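Local coordinates for protein telomerase reverse transcriptase (Candida tropicalis MYA-3404, PDB 6ZD1) that probably elongates telomeres as a reverse transcriptase, adding sequence repeats to chromosome ends by copying a template within the telomerase RNA, at residues K211-K214 with G215-Q219; S605-S608 with L609-R613. All coordinates share one frame; numbering follows the deposited sequence.

How the contacts relate
Contact 1 and contact 2 share no helix or strand; their centres lie about 30 Å apart and their nearest atoms about 13 Å apart. Each marks an end of a helix: at 211-219 helix 198-216 gives way to a strand, whereas at 605-613 a loop enters helix 609-637. Contact 1 is partly buried although about 27 Å from the chain centre, with A213 and L217 buried. Contact 2 has more of a surface character, with I612 its one buried touching residue, yet lies about 10 Å from that centre. The chemistry differs with the helix end: an asparagine amide donates to a backbone carbonyl in contact 1, while a serine hydroxyl weakly accepts a backbone N-H in contact 2.

Contact 1 of 2, residues K211-K214 with G215-Q219; sequences KYAK and GNLVQ
The carboxamide of N216 lies against the Y212 ring and at the same time donates to the backbone of that tyrosine. N216 ND2 is 3.0 Å from Y212 O, the N-H pointing almost straight at the acceptor (169°), in the carbonyl plane and on a lone pair. The amide and ring planes are 19° apart, a stacked arrangement in which N216 CG sits 3.7 Å above the ring plane, offset toward the rim. N216 CB adds a CH-pi contact, 4.2 Å from the ring centroid of Y212 and over its face. With the tyrosine CG anti to the backbone N (chi1 175°), the ring lies beside its own carbonyl carbon, where N216 meets both. A second, weak bond comes to Y212 O from N216 N at 3.2 Å. Here helix 198-216 passes into strand 217-220, an outermost strand of a five-stranded mixed sheet. L217 N donates to A213 O at 3.0 Å. L217 CD1 packs 4.1 Å from A213 CB, and its CG comes obliquely to the tyrosine ring. Further out, the Y212 hydroxyl hydrogen-bonds to D345 and R458, while L217 leans on F456, R458 and F463, and N216 and V218 pair through their backbones with K459 and K457.

Contact 2 of 2, residues S605-S608 with L609-R613; sequences SSNS and LETIR
S608 is the N-cap residue of helix 609-637, and its hydroxyl and carbonyl oxygens meet E610, T611 and I612 of the first turn. L609, which follows it directly, begins that turn, and its carbonyl takes the next helical bond, from R613 N, at 2.7 Å. At E610 the chain bends at its second torsion (93°), which curls the carboxylate back toward the cap and places E610 OE2 3.1 Å from S608 OG. The positive end of the helix dipole would probably favour a carboxylate here. T611 supplies the capping bond itself: with chi1 at 66°, S608 OG is turned to the T611 N-H and accepts from it, T611 N lying 3.3 Å from S608 OG in a weak bond. T611 OG1 is 3.2 Å from S608 OG, and both of these side-chain oxygens lie in hydrogen bonds with N307 O, which therefore ties this turn to a neighbouring loop. On its other branch, T611 CG2 rests 3.9 Å from N607 CB, the two side chains crossing at about a right angle. Next along the turn, I612 N donates to S608 O at 2.9 Å, a nearly straight bond (164°). I612 CG1 covers the same oxygen, 3.4 Å from S608 O, and also approaches N607 CB. Beyond it, R613 forms a salt bridge with D617 one turn on. The 605-608 loop thus leads from the helix 582-596 side into helix 609-637; there L609 touches Y672 and R613 touches C676 of helix 670-684, while E610 and T611 lie against the loop at N307 and S308.

Contact 1 of 2, residues K211-K214 with G215-Q219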
ATOM      1  N   LYS A 211      -8.379   2.280  24.881  1.00 89.43           N
ATOM      2  CA  LYS A 211      -9.079   1.011  25.062  1.00 93.30           C
ATOM      3  C   LYS A 211      -8.251  -0.157  24.539  1.00100.90           C
ATOM      4  O   LYS A 211      -8.181  -1.213  25.181  1.00100.84           O
ATOM      5  CB  LYS A 211     -10.442   1.066  24.372  1.00101.95           C
ATOM      6  CG  LYS A 211     -11.342   2.175  24.901  1.00106.53           C
ATOM      7  CD  LYS A 211     -12.561   2.386  24.015  1.00106.09           C
ATOM      8  CE  LYS A 211     -13.402   3.562  24.500  1.00116.63           C
ATOM      9  NZ  LYS A 211     -12.624   4.834  24.571  1.00113.82           N
ATOM     10  N   TYR A 212      -7.614   0.012  23.377  1.00 95.51           N
ATOM     11  CA  TYR A 212      -6.799  -1.057  22.809  1.00 93.31           C
ATOM     12  C   TYR A 212      -5.572  -1.347  23.667  1.00 97.77           C
ATOM     13  O   TYR A 212      -5.119  -2.496  23.727  1.00 95.57           O
ATOM     14  CB  TYR A 212      -6.386  -0.687  21.381  1.00 84.60           C
ATOM     15  CG  TYR A 212      -5.434  -1.663  20.721  1.00 84.45           C
ATOM     16  CD1 TYR A 212      -5.911  -2.783  20.047  1.00 83.89           C
ATOM     17  CD2 TYR A 212      -4.061  -1.453  20.754  1.00 83.42           C
ATOM     18  CE1 TYR A 212      -5.042  -3.674  19.436  1.00 86.20           C
ATOM     19  CE2 TYR A 212      -3.186  -2.338  20.149  1.00 82.03           C
ATOM     20  CZ  TYR A 212      -3.680  -3.444  19.491  1.00 84.35           C
ATOM     21  OH  TYR A 212      -2.805  -4.318  18.890  1.00 84.57           O
ATOM     22  N   ALA A 213      -5.031  -0.331  24.347  1.00 94.80           N
ATOM     23  CA  ALA A 213      -3.827  -0.527  25.150  1.00 85.25           C
ATOM     24  C   ALA A 213      -4.101  -1.356  26.396  1.00100.80           C
ATOM     25  O   ALA A 213      -3.215  -2.083  26.863  1.00103.89           O
ATOM     26  CB  ALA A 213      -3.229   0.824  25.543  1.00 90.70           C
ATOM     27  N   LYS A 214      -5.310  -1.266  26.949  1.00 99.85           N
ATOM     28  CA  LYS A 214      -5.606  -1.998  28.174  1.00 96.18           C
ATOM     29  C   LYS A 214      -5.731  -3.491  27.908  1.00 97.58           C
ATOM     30  O   LYS A 214      -5.275  -4.311  28.714  1.00109.30           O
ATOM     31  CB  LYS A 214      -6.884  -1.456  28.814  1.00112.31           C
ATOM     32  CG  LYS A 214      -6.730  -0.078  29.435  1.00115.55           C
ATOM     33  CD  LYS A 214      -8.061   0.443  29.954  1.00115.04           C
ATOM     34  CE  LYS A 214      -7.873   1.668  30.838  1.00111.61           C
ATOM     35  NZ  LYS A 214      -7.078   2.736  30.167  1.00107.41           N
ATOM     36  N   GLY A 215      -6.340  -3.865  26.785  1.00 93.19           N
ATOM     37  CA  GLY A 215      -6.545  -5.271  26.498  1.00105.05           C
ATOM     38  C   GLY A 215      -5.435  -5.970  25.749  1.00102.47           C
ATOM     39  O   GLY A 215      -5.457  -7.202  25.646  1.00104.94           O
ATOM     40  N   ASN A 216      -4.452  -5.231  25.235  1.00 84.35           N
ATOM     41  CA  ASN A 216      -3.397  -5.826  24.422  1.00 92.60           C
ATOM     42  C   ASN A 216      -1.984  -5.425  24.815  1.00 90.76           C
ATOM     43  O   ASN A 216      -1.046  -6.152  24.466  1.00 84.87           O
ATOM     44  CB  ASN A 216      -3.600  -5.478  22.940  1.00 89.08           C
ATOM     45  CG  ASN A 216      -4.937  -5.949  22.415  1.00 96.03           C
ATOM     46  OD1 ASN A 216      -5.067  -7.075  21.933  1.00 94.67           O
ATOM     47  ND2 ASN A 216      -5.944  -5.088  22.508  1.00105.72           N
ATOM     48  N   LEU A 217      -1.793  -4.313  25.516  1.00 86.09           N
ATOM     49  CA  LEU A 217      -0.462  -3.795  25.779  1.00 80.69           C
ATOM     50  C   LEU A 217      -0.194  -3.751  27.277  1.00 81.88           C
ATOM     51  O   LEU A 217      -1.087  -3.953  28.104  1.00 93.61           O
ATOM     52  CB  LEU A 217      -0.286  -2.401  25.165  1.00 80.58           C
ATOM     53  CG  LEU A 217      -0.596  -2.288  23.671  1.00 78.45           C
ATOM     54  CD1 LEU A 217      -0.357  -0.871  23.181  1.00 76.11           C
ATOM     55  CD2 LEU A 217       0.232  -3.280  22.872  1.00 79.60           C
ATOM     56  N   VAL A 218       1.064  -3.481  27.612  1.00 81.34           N
ATOM     57  CA  VAL A 218       1.510  -3.342  28.995  1.00 96.61           C
ATOM     58  C   VAL A 218       2.653  -2.334  29.016  1.00 94.42           C
ATOM     59  O   VAL A 218       3.495  -2.314  28.113  1.00 79.98           O
ATOM     60  CB  VAL A 218       1.930  -4.703  29.597  1.00 88.08           C
ATOM     61  CG1 VAL A 218       3.045  -5.340  28.774  1.00 89.47           C
ATOM     62  CG2 VAL A 218       2.353  -4.540  31.044  1.00 87.74           C
ATOM     63  N   GLN A 219       2.671  -1.489  30.048  1.00106.58           N
ATOM     64  CA  GLN A 219       3.596  -0.367  30.093  1.00 93.40           C
ATOM     65  C   GLN A 219       5.041  -0.841  30.229  1.00 94.50           C
ATOM     66  O   GLN A 219       5.330  -1.982  30.598  1.00 98.61           O
ATOM     67  CB  GLN A 219       3.256   0.566  31.255  1.00103.96           C
ATOM     68  CG  GLN A 219       2.187   1.612  30.958  1.00108.79           C
ATOM     69  CD  GLN A 219       2.662   3.026  31.230  1.00115.64           C
ATOM     70  OE1 GLN A 219       3.859   3.313  31.171  1.00117.23           O
ATOM     71  NE2 GLN A 219       1.727   3.919  31.537  1.00107.07           N
TER

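Contact 2 of 2, residues S605-S608 with L609-R613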
ATOM      1  N   SER A 605       5.683  -5.430   4.157  1.00 85.43           N
ATOM      2  CA  SER A 605       5.593  -5.927   5.523  1.00 85.01           C
ATOM      3  C   SER A 605       4.333  -6.744   5.767  1.00 86.75           C
ATOM      4  O   SER A 605       4.260  -7.452   6.775  1.00 91.56           O
ATOM      5  CB  SER A 605       5.643  -4.767   6.518  1.00 87.24           C
ATOM      6  OG  SER A 605       6.895  -4.109   6.464  1.00102.80           O
ATOM      7  N   SER A 606       3.334  -6.645   4.890  1.00 83.45           N
ATOM      8  CA  SER A 606       2.073  -7.347   5.074  1.00 90.41           C
ATOM      9  C   SER A 606       1.690  -8.260   3.916  1.00 83.13           C
ATOM     10  O   SER A 606       0.795  -9.095   4.088  1.00 92.73           O
ATOM     11  CB  SER A 606       0.933  -6.341   5.305  1.00 90.70           C
ATOM     12  OG  SER A 606       1.287  -5.386   6.291  1.00 98.54           O
ATOM     13  N   ASN A 607       2.340  -8.146   2.760  1.00 79.02           N
ATOM     14  CA  ASN A 607       1.983  -8.934   1.589  1.00 84.26           C
ATOM     15  C   ASN A 607       3.233  -9.547   0.973  1.00 90.25           C
ATOM     16  O   ASN A 607       4.352  -9.065   1.169  1.00 81.63           O
ATOM     17  CB  ASN A 607       1.267  -8.088   0.522  1.00 84.81           C
ATOM     18  CG  ASN A 607       0.179  -7.210   1.100  1.00 87.76           C
ATOM     19  OD1 ASN A 607      -0.959  -7.643   1.278  1.00101.14           O
ATOM     20  ND2 ASN A 607       0.521  -5.960   1.385  1.00 86.09           N
ATOM     21  N   SER A 608       3.020 -10.614   0.210  1.00 99.07           N
ATOM     22  CA  SER A 608       4.081 -11.213  -0.581  1.00 85.47           C
ATOM     23  C   SER A 608       4.273 -10.431  -1.877  1.00 79.07           C
ATOM     24  O   SER A 608       3.426  -9.632  -2.280  1.00 78.28           O
ATOM     25  CB  SER A 608       3.768 -12.676  -0.893  1.00 93.39           C
ATOM     26  OG  SER A 608       2.633 -12.783  -1.734  1.00 89.08           O
ATOM     27  N   LEU A 609       5.420 -10.662  -2.523  1.00 87.02           N
ATOM     28  CA  LEU A 609       5.695  -9.997  -3.793  1.00 78.15           C
ATOM     29  C   LEU A 609       4.695 -10.406  -4.866  1.00 73.33           C
ATOM     30  O   LEU A 609       4.284  -9.577  -5.685  1.00 91.83           O
ATOM     31  CB  LEU A 609       7.117 -10.300  -4.255  1.00 84.66           C
ATOM     32  CG  LEU A 609       8.188  -9.308  -3.809  1.00101.73           C
ATOM     33  CD1 LEU A 609       9.474  -9.525  -4.591  1.00 91.40           C
ATOM     34  CD2 LEU A 609       7.690  -7.881  -3.970  1.00 85.03           C
ATOM     35  N   GLU A 610       4.291 -11.683  -4.880  1.00 80.66           N
ATOM     36  CA  GLU A 610       3.300 -12.120  -5.857  1.00 78.50           C
ATOM     37  C   GLU A 610       1.978 -11.397  -5.655  1.00 78.12           C
ATOM     38  O   GLU A 610       1.272 -11.105  -6.627  1.00 67.98           O
ATOM     39  CB  GLU A 610       3.081 -13.634  -5.767  1.00 76.48           C
ATOM     40  CG  GLU A 610       4.331 -14.479  -5.946  1.00 72.00           C
ATOM     41  CD  GLU A 610       5.003 -14.817  -4.628  1.00108.68           C
ATOM     42  OE1 GLU A 610       6.158 -15.294  -4.652  1.00119.10           O
ATOM     43  OE2 GLU A 610       4.375 -14.610  -3.567  1.00111.40           O
ATOM     44  N   THR A 611       1.638 -11.086  -4.400  1.00 80.89           N
ATOM     45  CA  THR A 611       0.438 -10.305  -4.127  1.00 66.77           C
ATOM     46  C   THR A 611       0.629  -8.850  -4.530  1.00 70.03           C
ATOM     47  O   THR A 611      -0.268  -8.245  -5.128  1.00 73.27           O
ATOM     48  CB  THR A 611       0.068 -10.413  -2.648  1.00 70.31           C
ATOM     49  OG1 THR A 611      -0.358 -11.752  -2.362  1.00 74.03           O
ATOM     50  CG2 THR A 611      -1.053  -9.440  -2.303  1.00 69.19           C
ATOM     51  N   ILE A 612       1.793  -8.271  -4.219  1.00 68.56           N
ATOM     52  CA  ILE A 612       2.074  -6.908  -4.664  1.00 80.67           C
ATOM     53  C   ILE A 612       2.017  -6.834  -6.182  1.00 73.75           C
ATOM     54  O   ILE A 612       1.392  -5.935  -6.756  1.00 66.59           O
ATOM     55  CB  ILE A 612       3.438  -6.432  -4.138  1.00 71.38           C
ATOM     56  CG1 ILE A 612       3.388  -6.219  -2.630  1.00 67.28           C
ATOM     57  CG2 ILE A 612       3.852  -5.145  -4.837  1.00 66.09           C
ATOM     58  CD1 ILE A 612       4.718  -5.808  -2.047  1.00 78.10           C
ATOM     59  N   ARG A 613       2.637  -7.806  -6.850  1.00 79.46           N
ATOM     60  CA  ARG A 613       2.691  -7.784  -8.306  1.00 66.75           C
ATOM     61  C   ARG A 613       1.294  -7.893  -8.901  1.00 69.71           C
ATOM     62  O   ARG A 613       0.898  -7.066  -9.733  1.00 61.15           O
ATOM     63  CB  ARG A 613       3.593  -8.913  -8.797  1.00 64.95           C
ATOM     64  CG  ARG A 613       3.438  -9.256 -10.257  1.00 81.33           C
ATOM     65  CD  ARG A 613       2.838 -10.637 -10.412  1.00 78.55           C
ATOM     66  NE  ARG A 613       2.936 -11.111 -11.786  1.00 93.72           N
ATOM     67  CZ  ARG A 613       2.683 -12.359 -12.160  1.00101.33           C
ATOM     68  NH1 ARG A 613       2.316 -13.258 -11.257  1.00107.57           N
ATOM     69  NH2 ARG A 613       2.801 -12.708 -13.434  1.00118.82           N
TER